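Local structure of pyruvate formate-lyase 2 (Archaeoglobus fulgidus, 2F3O) at residues F301-V315 / L354-P367. The protein is a glycyl radical enzyme of unknown function, related to pyruvate formate-lyases and glycerol dehydratases, that may act as a lyase. Sequence-based numbering, arbitrary orientation.
Sequences FDILANLWIKTNEIV and LMLEVTDRLRLRQP
Trp308 and Val358 interlock as reciprocal knobs-into-holes where the segments 301-310 and 354-362 of two helices of the pyruvate formate-lyase-like fold cross at -55°, their axes 9.8 Å apart at closest approach. The indole fills the hollow among Met355, Val358, Thr359 and Leu362; Val358 in turn enters the one lined by Phe301, Leu304, Ala305 and Trp308. Val358 CG2, anti to its own backbone N, lies 3.7 Å from Ala305 CA and also covers one indole face, while Val358 CB sits over the Phe301 ring. Past the end of the second helix the chain turns back, and Pro367 lays CG on the opposite face of Trp308, 3.4 Å from the centroid of the five-membered ring. The indole is thus held between valine and proline, and Trp308 NE1 donates to Thr359 OG1 at 2.9 Å, the oxygen 19° out of the ring plane, which probably helps set its rotation; that hydroxyl donates onward to Met355 O. Met355 CG meets CH2 of the indole, and its CE reaches Leu304 CD2. At the outer end, Leu354 CD2 and Glu357 CB abut the edge of Phe301, and the Glu357 carboxylate pairs with Arg384. Leu362 CD2 wedges between Trp308 CB and Ile309 CG1; helix 5-11 also packs on Phe301 and Ile309. Beyond the helices, Arg365 bends at chi3 (-95°), slotting its guanidinium between Gln366 CG over one face and Val315 CG2 over the other. A water bridges Arg365 NH1 to Asn312 O, and the same NH1 donates to Ile314 O at 2.8 Å.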
ATOM      1  N   PHE A 301     -44.782   5.960  23.802  1.00 56.87           N
ATOM      2  CA  PHE A 301     -45.311   6.915  22.837  1.00 56.21           C
ATOM      3  C   PHE A 301     -44.880   8.346  23.143  1.00 56.20           C
ATOM      4  O   PHE A 301     -44.470   9.068  22.241  1.00 56.33           O
ATOM      5  CB  PHE A 301     -46.835   6.844  22.818  1.00 55.78           C
ATOM      6  CG  PHE A 301     -47.467   7.487  21.615  1.00 54.83           C
ATOM      7  CD1 PHE A 301     -47.590   6.791  20.437  1.00 54.94           C
ATOM      8  CD2 PHE A 301     -47.973   8.771  21.672  1.00 54.14           C
ATOM      9  CE1 PHE A 301     -48.188   7.376  19.335  1.00 54.88           C
ATOM     10  CE2 PHE A 301     -48.571   9.350  20.569  1.00 53.12           C
ATOM     11  CZ  PHE A 301     -48.678   8.660  19.409  1.00 54.22           C
ATOM     12  N   ASP A 302     -44.973   8.742  24.411  1.00 56.12           N
ATOM     13  CA  ASP A 302     -44.684  10.117  24.830  1.00 55.95           C
ATOM     14  C   ASP A 302     -43.205  10.423  24.693  1.00 55.31           C
ATOM     15  O   ASP A 302     -42.828  11.538  24.317  1.00 55.58           O
ATOM     16  CB  ASP A 302     -45.107  10.351  26.291  1.00 56.68           C
ATOM     17  CG  ASP A 302     -46.528  10.925  26.435  1.00 57.79           C
ATOM     18  OD1 ASP A 302     -47.088  11.453  25.437  1.00 59.37           O
ATOM     19  OD2 ASP A 302     -47.066  10.857  27.574  1.00 57.93           O
ATOM     20  N   ILE A 303     -42.383   9.424  25.012  1.00 54.24           N
ATOM     21  CA  ILE A 303     -40.929   9.494  24.853  1.00 53.24           C
ATOM     22  C   ILE A 303     -40.530   9.773  23.387  1.00 52.66           C
ATOM     23  O   ILE A 303     -39.761  10.699  23.098  1.00 52.40           O
ATOM     24  CB  ILE A 303     -40.283   8.185  25.365  1.00 53.29           C
ATOM     25  CG1 ILE A 303     -40.297   8.127  26.896  1.00 52.82           C
ATOM     26  CG2 ILE A 303     -38.881   8.055  24.910  1.00 53.05           C
ATOM     27  CD1 ILE A 303     -39.925   6.766  27.449  1.00 50.74           C
ATOM     28  N   LEU A 304     -41.110   9.009  22.466  1.00 51.99           N
ATOM     29  CA  LEU A 304     -40.848   9.186  21.046  1.00 51.27           C
ATOM     30  C   LEU A 304     -41.404  10.495  20.551  1.00 51.08           C
ATOM     31  O   LEU A 304     -40.771  11.164  19.738  1.00 51.34           O
ATOM     32  CB  LEU A 304     -41.444   8.037  20.250  1.00 51.11           C
ATOM     33  CG  LEU A 304     -40.788   6.704  20.584  1.00 50.68           C
ATOM     34  CD1 LEU A 304     -41.661   5.560  20.129  1.00 50.29           C
ATOM     35  CD2 LEU A 304     -39.385   6.624  19.986  1.00 50.41           C
ATOM     36  N   ALA A 305     -42.574  10.869  21.063  1.00 50.70           N
ATOM     37  CA  ALA A 305     -43.204  12.145  20.720  1.00 50.50           C
ATOM     38  C   ALA A 305     -42.314  13.338  21.044  1.00 50.18           C
ATOM     39  O   ALA A 305     -42.189  14.264  20.234  1.00 50.15           O
ATOM     40  CB  ALA A 305     -44.550  12.285  21.418  1.00 50.58           C
ATOM     41  N   ASN A 306     -41.687  13.281  22.219  1.00 49.40           N
ATOM     42  CA  ASN A 306     -40.773  14.305  22.680  1.00 48.88           C
ATOM     43  C   ASN A 306     -39.572  14.495  21.757  1.00 48.42           C
ATOM     44  O   ASN A 306     -39.170  15.627  21.476  1.00 47.91           O
ATOM     45  CB  ASN A 306     -40.274  13.916  24.055  1.00 49.06           C
ATOM     46  CG  ASN A 306     -39.822  15.103  24.869  1.00 49.82           C
ATOM     47  OD1 ASN A 306     -39.262  16.081  24.372  1.00 50.58           O
ATOM     48  ND2 ASN A 306     -40.072  15.020  26.143  1.00 51.03           N
ATOM     49  N   LEU A 307     -39.007  13.375  21.307  1.00 47.96           N
ATOM     50  CA  LEU A 307     -37.905  13.370  20.344  1.00 47.41           C
ATOM     51  C   LEU A 307     -38.316  14.017  19.010  1.00 47.12           C
ATOM     52  O   LEU A 307     -37.641  14.938  18.533  1.00 46.48           O
ATOM     53  CB  LEU A 307     -37.462  11.931  20.104  1.00 47.53           C
ATOM     54  CG  LEU A 307     -36.009  11.529  19.838  1.00 47.47           C
ATOM     55  CD1 LEU A 307     -36.029  10.181  19.152  1.00 47.86           C
ATOM     56  CD2 LEU A 307     -35.280  12.507  18.981  1.00 46.76           C
ATOM     57  N   TRP A 308     -39.416  13.531  18.427  1.00 46.68           N
ATOM     58  CA  TRP A 308     -39.931  14.073  17.179  1.00 46.70           C
ATOM     59  C   TRP A 308     -40.105  15.570  17.296  1.00 46.99           C
ATOM     60  O   TRP A 308     -39.623  16.316  16.444  1.00 47.00           O
ATOM     61  CB  TRP A 308     -41.276  13.451  16.842  1.00 46.46           C
ATOM     62  CG  TRP A 308     -41.301  12.304  15.847  1.00 45.96           C
ATOM     63  CD1 TRP A 308     -42.105  12.207  14.744  1.00 45.55           C
ATOM     64  CD2 TRP A 308     -40.546  11.080  15.893  1.00 45.25           C
ATOM     65  NE1 TRP A 308     -41.872  11.023  14.084  1.00 45.04           N
ATOM     66  CE2 TRP A 308     -40.933  10.308  14.775  1.00 44.78           C
ATOM     67  CE3 TRP A 308     -39.576  10.563  16.763  1.00 44.89           C
ATOM     68  CZ2 TRP A 308     -40.387   9.062  14.508  1.00 45.17           C
ATOM     69  CZ3 TRP A 308     -39.032   9.323  16.492  1.00 45.15           C
ATOM     70  CH2 TRP A 308     -39.440   8.585  15.378  1.00 45.51           C
ATOM     71  N   ILE A 309     -40.753  16.000  18.377  1.00 47.46           N
ATOM     72  CA  ILE A 309     -41.038  17.423  18.608  1.00 48.30           C
ATOM     73  C   ILE A 309     -39.773  18.277  18.765  1.00 48.52           C
ATOM     74  O   ILE A 309     -39.721  19.425  18.295  1.00 48.72           O
ATOM     75  CB  ILE A 309     -42.026  17.635  19.811  1.00 48.48           C
ATOM     76  CG1 ILE A 309     -43.425  17.153  19.440  1.00 48.46           C
ATOM     77  CG2 ILE A 309     -42.141  19.103  20.223  1.00 48.38           C
ATOM     78  CD1 ILE A 309     -44.433  17.322  20.522  1.00 47.71           C
ATOM     79  N   LYS A 310     -38.737  17.710  19.375  1.00 48.60           N
ATOM     80  CA  LYS A 310     -37.519  18.483  19.582  1.00 48.79           C
ATOM     81  C   LYS A 310     -36.761  18.806  18.306  1.00 48.35           C
ATOM     82  O   LYS A 310     -36.182  19.876  18.221  1.00 48.34           O
ATOM     83  CB  LYS A 310     -36.621  17.879  20.661  1.00 49.13           C
ATOM     84  CG  LYS A 310     -37.174  18.123  22.057  1.00 51.25           C
ATOM     85  CD  LYS A 310     -36.137  17.998  23.148  1.00 54.43           C
ATOM     86  CE  LYS A 310     -35.482  19.335  23.409  1.00 55.58           C
ATOM     87  NZ  LYS A 310     -35.179  19.544  24.849  1.00 58.64           N
ATOM     88  N   THR A 311     -36.825  17.941  17.292  1.00 48.01           N
ATOM     89  CA  THR A 311     -36.160  18.232  16.007  1.00 47.42           C
ATOM     90  C   THR A 311     -36.751  19.423  15.238  1.00 47.24           C
ATOM     91  O   THR A 311     -36.219  19.821  14.206  1.00 47.29           O
ATOM     92  CB  THR A 311     -36.125  17.029  15.057  1.00 47.44           C
ATOM     93  OG1 THR A 311     -37.384  16.910  14.395  1.00 46.65           O
ATOM     94  CG2 THR A 311     -35.816  15.748  15.812  1.00 47.55           C
ATOM     95  N   ASN A 312     -37.840  19.993  15.750  1.00 47.06           N
ATOM     96  CA  ASN A 312     -38.423  21.211  15.196  1.00 46.78           C
ATOM     97  C   ASN A 312     -37.812  22.490  15.753  1.00 46.69           C
ATOM     98  O   ASN A 312     -38.223  23.579  15.369  1.00 46.63           O
ATOM     99  CB  ASN A 312     -39.912  21.254  15.481  1.00 46.69           C
ATOM    100  CG  ASN A 312     -40.690  20.299  14.635  1.00 46.68           C
ATOM    101  OD1 ASN A 312     -41.044  20.611  13.500  1.00 46.21           O
ATOM    102  ND2 ASN A 312     -40.996  19.129  15.194  1.00 45.87           N
ATOM    103  N   GLU A 313     -36.854  22.365  16.667  1.00 46.43           N
ATOM    104  CA  GLU A 313     -36.222  23.533  17.257  1.00 46.48           C
ATOM    105  C   GLU A 313     -35.299  24.275  16.286  1.00 46.46           C
ATOM    106  O   GLU A 313     -35.042  25.467  16.467  1.00 46.62           O
ATOM    107  CB  GLU A 313     -35.509  23.174  18.566  1.00 46.10           C
ATOM    108  CG  GLU A 313     -36.454  22.730  19.667  1.00 46.81           C
ATOM    109  CD  GLU A 313     -35.739  22.207  20.917  1.00 47.42           C
ATOM    110  OE1 GLU A 313     -34.495  22.262  20.970  1.00 48.35           O
ATOM    111  OE2 GLU A 313     -36.430  21.744  21.853  1.00 48.27           O
ATOM    112  N   ILE A 314     -34.804  23.597  15.254  1.00 46.69           N
ATOM    113  CA  ILE A 314     -33.999  24.301  14.257  1.00 47.01           C
ATOM    114  C   ILE A 314     -34.701  24.585  12.946  1.00 46.44           C
ATOM    115  O   ILE A 314     -35.582  23.873  12.487  1.00 45.73           O
ATOM    116  CB  ILE A 314     -32.580  23.701  13.971  1.00 46.94           C
ATOM    117  CG1 ILE A 314     -32.659  22.317  13.338  1.00 47.95           C
ATOM    118  CG2 ILE A 314     -31.735  23.679  15.205  1.00 47.56           C
ATOM    119  CD1 ILE A 314     -31.354  21.884  12.706  1.00 47.80           C
ATOM    120  N   VAL A 315     -34.237  25.661  12.360  1.00 46.69           N
ATOM    121  CA  VAL A 315     -34.797  26.245  11.192  1.00 47.10           C
ATOM    122  C   VAL A 315     -33.500  26.844  10.636  1.00 47.43           C
ATOM    123  O   VAL A 315     -32.634  27.264  11.410  1.00 47.82           O
ATOM    124  CB  VAL A 315     -35.900  27.275  11.632  1.00 47.26           C
ATOM    125  CG1 VAL A 315     -35.446  28.724  11.510  1.00 46.88           C
ATOM    126  CG2 VAL A 315     -37.175  27.051  10.860  1.00 46.64           C
ATOM    127  N   LEU A 354     -45.488   2.139  16.045  1.00 50.34           N
ATOM    128  CA  LEU A 354     -45.487   3.227  17.010  1.00 50.40           C
ATOM    129  C   LEU A 354     -44.991   4.502  16.386  1.00 50.30           C
ATOM    130  O   LEU A 354     -45.618   5.539  16.512  1.00 50.34           O
ATOM    131  CB  LEU A 354     -44.581   2.899  18.190  1.00 50.35           C
ATOM    132  CG  LEU A 354     -45.291   2.507  19.470  1.00 50.79           C
ATOM    133  CD1 LEU A 354     -44.359   2.786  20.639  1.00 50.66           C
ATOM    134  CD2 LEU A 354     -46.598   3.285  19.598  1.00 50.73           C
ATOM    135  N   MET A 355     -43.875   4.405  15.683  1.00 50.29           N
ATOM    136  CA  MET A 355     -43.270   5.568  15.089  1.00 50.18           C
ATOM    137  C   MET A 355     -44.116   6.199  13.993  1.00 50.41           C
ATOM    138  O   MET A 355     -44.072   7.407  13.806  1.00 50.31           O
ATOM    139  CB  MET A 355     -41.860   5.243  14.632  1.00 49.95           C
ATOM    140  CG  MET A 355     -40.918   5.227  15.795  1.00 49.58           C
ATOM    141  SD  MET A 355     -39.418   4.360  15.414  1.00 50.03           S
ATOM    142  CE  MET A 355     -38.553   4.434  16.972  1.00 50.48           C
ATOM    143  N   LEU A 356     -44.910   5.381  13.308  1.00 50.93           N
ATOM    144  CA  LEU A 356     -45.833   5.859  12.292  1.00 51.57           C
ATOM    145  C   LEU A 356     -46.951   6.643  12.968  1.00 52.30           C
ATOM    146  O   LEU A 356     -47.360   7.701  12.478  1.00 52.41           O
ATOM    147  CB  LEU A 356     -46.426   4.673  11.529  1.00 51.31           C
ATOM    148  CG  LEU A 356     -46.773   4.702  10.037  1.00 50.67           C
ATOM    149  CD1 LEU A 356     -47.883   3.698   9.802  1.00 50.12           C
ATOM    150  CD2 LEU A 356     -47.177   6.066   9.478  1.00 49.29           C
ATOM    151  N   GLU A 357     -47.430   6.116  14.095  1.00 53.07           N
ATOM    152  CA  GLU A 357     -48.510   6.737  14.869  1.00 53.88           C
ATOM    153  C   GLU A 357     -48.169   8.109  15.405  1.00 53.46           C
ATOM    154  O   GLU A 357     -48.959   9.029  15.251  1.00 53.83           O
ATOM    155  CB  GLU A 357     -48.890   5.868  16.050  1.00 54.32           C
ATOM    156  CG  GLU A 357     -50.018   4.919  15.822  1.00 57.86           C
ATOM    157  CD  GLU A 357     -50.628   4.510  17.146  1.00 62.61           C
ATOM    158  OE1 GLU A 357     -50.478   3.322  17.521  1.00 64.55           O
ATOM    159  OE2 GLU A 357     -51.218   5.393  17.828  1.00 63.61           O
ATOM    160  N   VAL A 358     -47.005   8.234  16.043  1.00 53.25           N
ATOM    161  CA  VAL A 358     -46.545   9.523  16.553  1.00 53.09           C
ATOM    162  C   VAL A 358     -46.331  10.503  15.400  1.00 53.37           C
ATOM    163  O   VAL A 358     -46.669  11.681  15.514  1.00 53.83           O
ATOM    164  CB  VAL A 358     -45.312   9.396  17.501  1.00 52.83           C
ATOM    165  CG1 VAL A 358     -44.392   8.382  17.017  1.00 52.99           C
ATOM    166  CG2 VAL A 358     -44.551  10.684  17.628  1.00 52.22           C
ATOM    167  N   THR A 359     -45.855  10.002  14.266  1.00 53.40           N
ATOM    168  CA  THR A 359     -45.728  10.828  13.076  1.00 53.43           C
ATOM    169  C   THR A 359     -47.087  11.340  12.607  1.00 53.52           C
ATOM    170  O   THR A 359     -47.230  12.525  12.298  1.00 53.27           O
ATOM    171  CB  THR A 359     -45.032  10.069  11.925  1.00 53.46           C
ATOM    172  OG1 THR A 359     -43.702   9.720  12.322  1.00 52.81           O
ATOM    173  CG2 THR A 359     -44.977  10.933  10.678  1.00 53.07           C
ATOM    174  N   ASP A 360     -48.077  10.448  12.602  1.00 53.76           N
ATOM    175  CA  ASP A 360     -49.421  10.761  12.115  1.00 54.52           C
ATOM    176  C   ASP A 360     -50.111  11.801  12.998  1.00 54.70           C
ATOM    177  O   ASP A 360     -50.802  12.707  12.496  1.00 54.50           O
ATOM    178  CB  ASP A 360     -50.280   9.485  12.047  1.00 54.75           C
ATOM    179  CG  ASP A 360     -51.494   9.625  11.101  1.00 56.25           C
ATOM    180  OD1 ASP A 360     -51.620  10.677  10.411  1.00 57.11           O
ATOM    181  OD2 ASP A 360     -52.311   8.663  11.034  1.00 56.82           O
ATOM    182  N   ARG A 361     -49.916  11.657  14.307  1.00 54.67           N
ATOM    183  CA  ARG A 361     -50.526  12.540  15.283  1.00 54.77           C
ATOM    184  C   ARG A 361     -49.928  13.940  15.194  1.00 54.44           C
ATOM    185  O   ARG A 361     -50.655  14.931  15.190  1.00 54.72           O
ATOM    186  CB  ARG A 361     -50.353  11.966  16.698  1.00 55.01           C
ATOM    187  CG  ARG A 361     -50.455  13.003  17.838  1.00 56.15           C
ATOM    188  CD  ARG A 361     -51.899  13.450  18.128  1.00 58.40           C
ATOM    189  NE  ARG A 361     -52.012  14.227  19.365  1.00 60.06           N
ATOM    190  CZ  ARG A 361     -52.034  13.699  20.594  1.00 60.58           C
ATOM    191  NH1 ARG A 361     -51.942  12.375  20.767  1.00 58.98           N
ATOM    192  NH2 ARG A 361     -52.144  14.500  21.658  1.00 60.17           N
ATOM    193  N   LEU A 362     -48.604  14.010  15.096  1.00 53.74           N
ATOM    194  CA  LEU A 362     -47.904  15.272  15.250  1.00 52.96           C
ATOM    195  C   LEU A 362     -48.044  16.186  14.060  1.00 52.32           C
ATOM    196  O   LEU A 362     -48.239  17.377  14.240  1.00 52.76           O
ATOM    197  CB  LEU A 362     -46.425  15.046  15.556  1.00 53.25           C
ATOM    198  CG  LEU A 362     -45.973  15.273  17.003  1.00 53.66           C
ATOM    199  CD1 LEU A 362     -47.123  15.198  17.969  1.00 54.38           C
ATOM    200  CD2 LEU A 362     -44.869  14.313  17.423  1.00 53.73           C
ATOM    201  N   ARG A 363     -47.944  15.630  12.856  1.00 51.28           N
ATOM    202  CA  ARG A 363     -47.988  16.398  11.603  1.00 50.41           C
ATOM    203  C   ARG A 363     -47.182  17.683  11.578  1.00 50.03           C
ATOM    204  O   ARG A 363     -47.650  18.681  11.037  1.00 49.63           O
ATOM    205  CB  ARG A 363     -49.422  16.700  11.201  1.00 50.27           C
ATOM    206  CG  ARG A 363     -50.260  15.491  11.277  1.00 50.13           C
ATOM    207  CD  ARG A 363     -51.458  15.565  10.405  1.00 49.66           C
ATOM    208  NE  ARG A 363     -51.971  14.224  10.159  1.00 48.62           N
ATOM    209  CZ  ARG A 363     -53.049  13.972   9.428  1.00 47.72           C
ATOM    210  NH1 ARG A 363     -53.718  14.975   8.882  1.00 46.14           N
ATOM    211  NH2 ARG A 363     -53.432  12.721   9.215  1.00 48.15           N
ATOM    212  N   LEU A 364     -45.990  17.656  12.174  1.00 49.76           N
ATOM    213  CA  LEU A 364     -45.108  18.815  12.201  1.00 49.64           C
ATOM    214  C   LEU A 364     -44.137  18.745  11.035  1.00 49.66           C
ATOM    215  O   LEU A 364     -44.020  17.693  10.396  1.00 50.14           O
ATOM    216  CB  LEU A 364     -44.335  18.846  13.506  1.00 49.52           C
ATOM    217  CG  LEU A 364     -45.201  18.897  14.754  1.00 49.62           C
ATOM    218  CD1 LEU A 364     -44.364  18.584  15.980  1.00 49.72           C
ATOM    219  CD2 LEU A 364     -45.858  20.270  14.879  1.00 49.10           C
ATOM    220  N   ARG A 365     -43.417  19.838  10.773  1.00 49.26           N
ATOM    221  CA  ARG A 365     -42.470  19.875   9.654  1.00 48.88           C
ATOM    222  C   ARG A 365     -41.284  18.930   9.834  1.00 48.77           C
ATOM    223  O   ARG A 365     -40.621  18.568   8.859  1.00 48.52           O
ATOM    224  CB  ARG A 365     -41.963  21.299   9.384  1.00 48.88           C
ATOM    225  CG  ARG A 365     -41.144  21.911  10.505  1.00 48.43           C
ATOM    226  CD  ARG A 365     -40.476  23.250  10.117  1.00 48.66           C
ATOM    227  NE  ARG A 365     -39.085  23.124   9.653  1.00 47.87           N
ATOM    228  CZ  ARG A 365     -38.018  23.024  10.450  1.00 46.76           C
ATOM    229  NH1 ARG A 365     -38.157  22.997  11.765  1.00 47.19           N
ATOM    230  NH2 ARG A 365     -36.801  22.925   9.934  1.00 46.44           N
ATOM    231  N   GLN A 366     -41.020  18.526  11.074  1.00 48.54           N
ATOM    232  CA  GLN A 366     -39.809  17.784  11.337  1.00 48.51           C
ATOM    233  C   GLN A 366     -39.832  16.744  12.445  1.00 48.51           C
ATOM    234  O   GLN A 366     -40.236  17.042  13.571  1.00 49.05           O
ATOM    235  CB  GLN A 366     -38.637  18.725  11.692  1.00 48.14           C
ATOM    236  CG  GLN A 366     -37.942  19.460  10.559  1.00 48.68           C
ATOM    237  CD  GLN A 366     -37.177  18.571   9.620  1.00 48.90           C
ATOM    238  OE1 GLN A 366     -36.694  17.526  10.005  1.00 50.79           O
ATOM    239  NE2 GLN A 366     -37.042  19.000   8.376  1.00 49.20           N
ATOM    240  N   PRO A 367     -39.647  15.482  12.067  1.00 47.80           N
ATOM    241  CA  PRO A 367     -38.429  14.899  11.566  1.00 46.93           C
ATOM    242  C   PRO A 367     -38.820  14.539  10.121  1.00 46.32           C
ATOM    243  O   PRO A 367     -40.009  14.512   9.778  1.00 46.44           O
ATOM    244  CB  PRO A 367     -38.234  13.649  12.429  1.00 46.67           C
ATOM    245  CG  PRO A 367     -39.472  13.506  13.209  1.00 47.02           C
ATOM    246  CD  PRO A 367     -40.509  14.444  12.636  1.00 47.91           C
TER
HETATM  247  O   HOH W   1     -40.254  23.894  13.513  1.00 41.11           O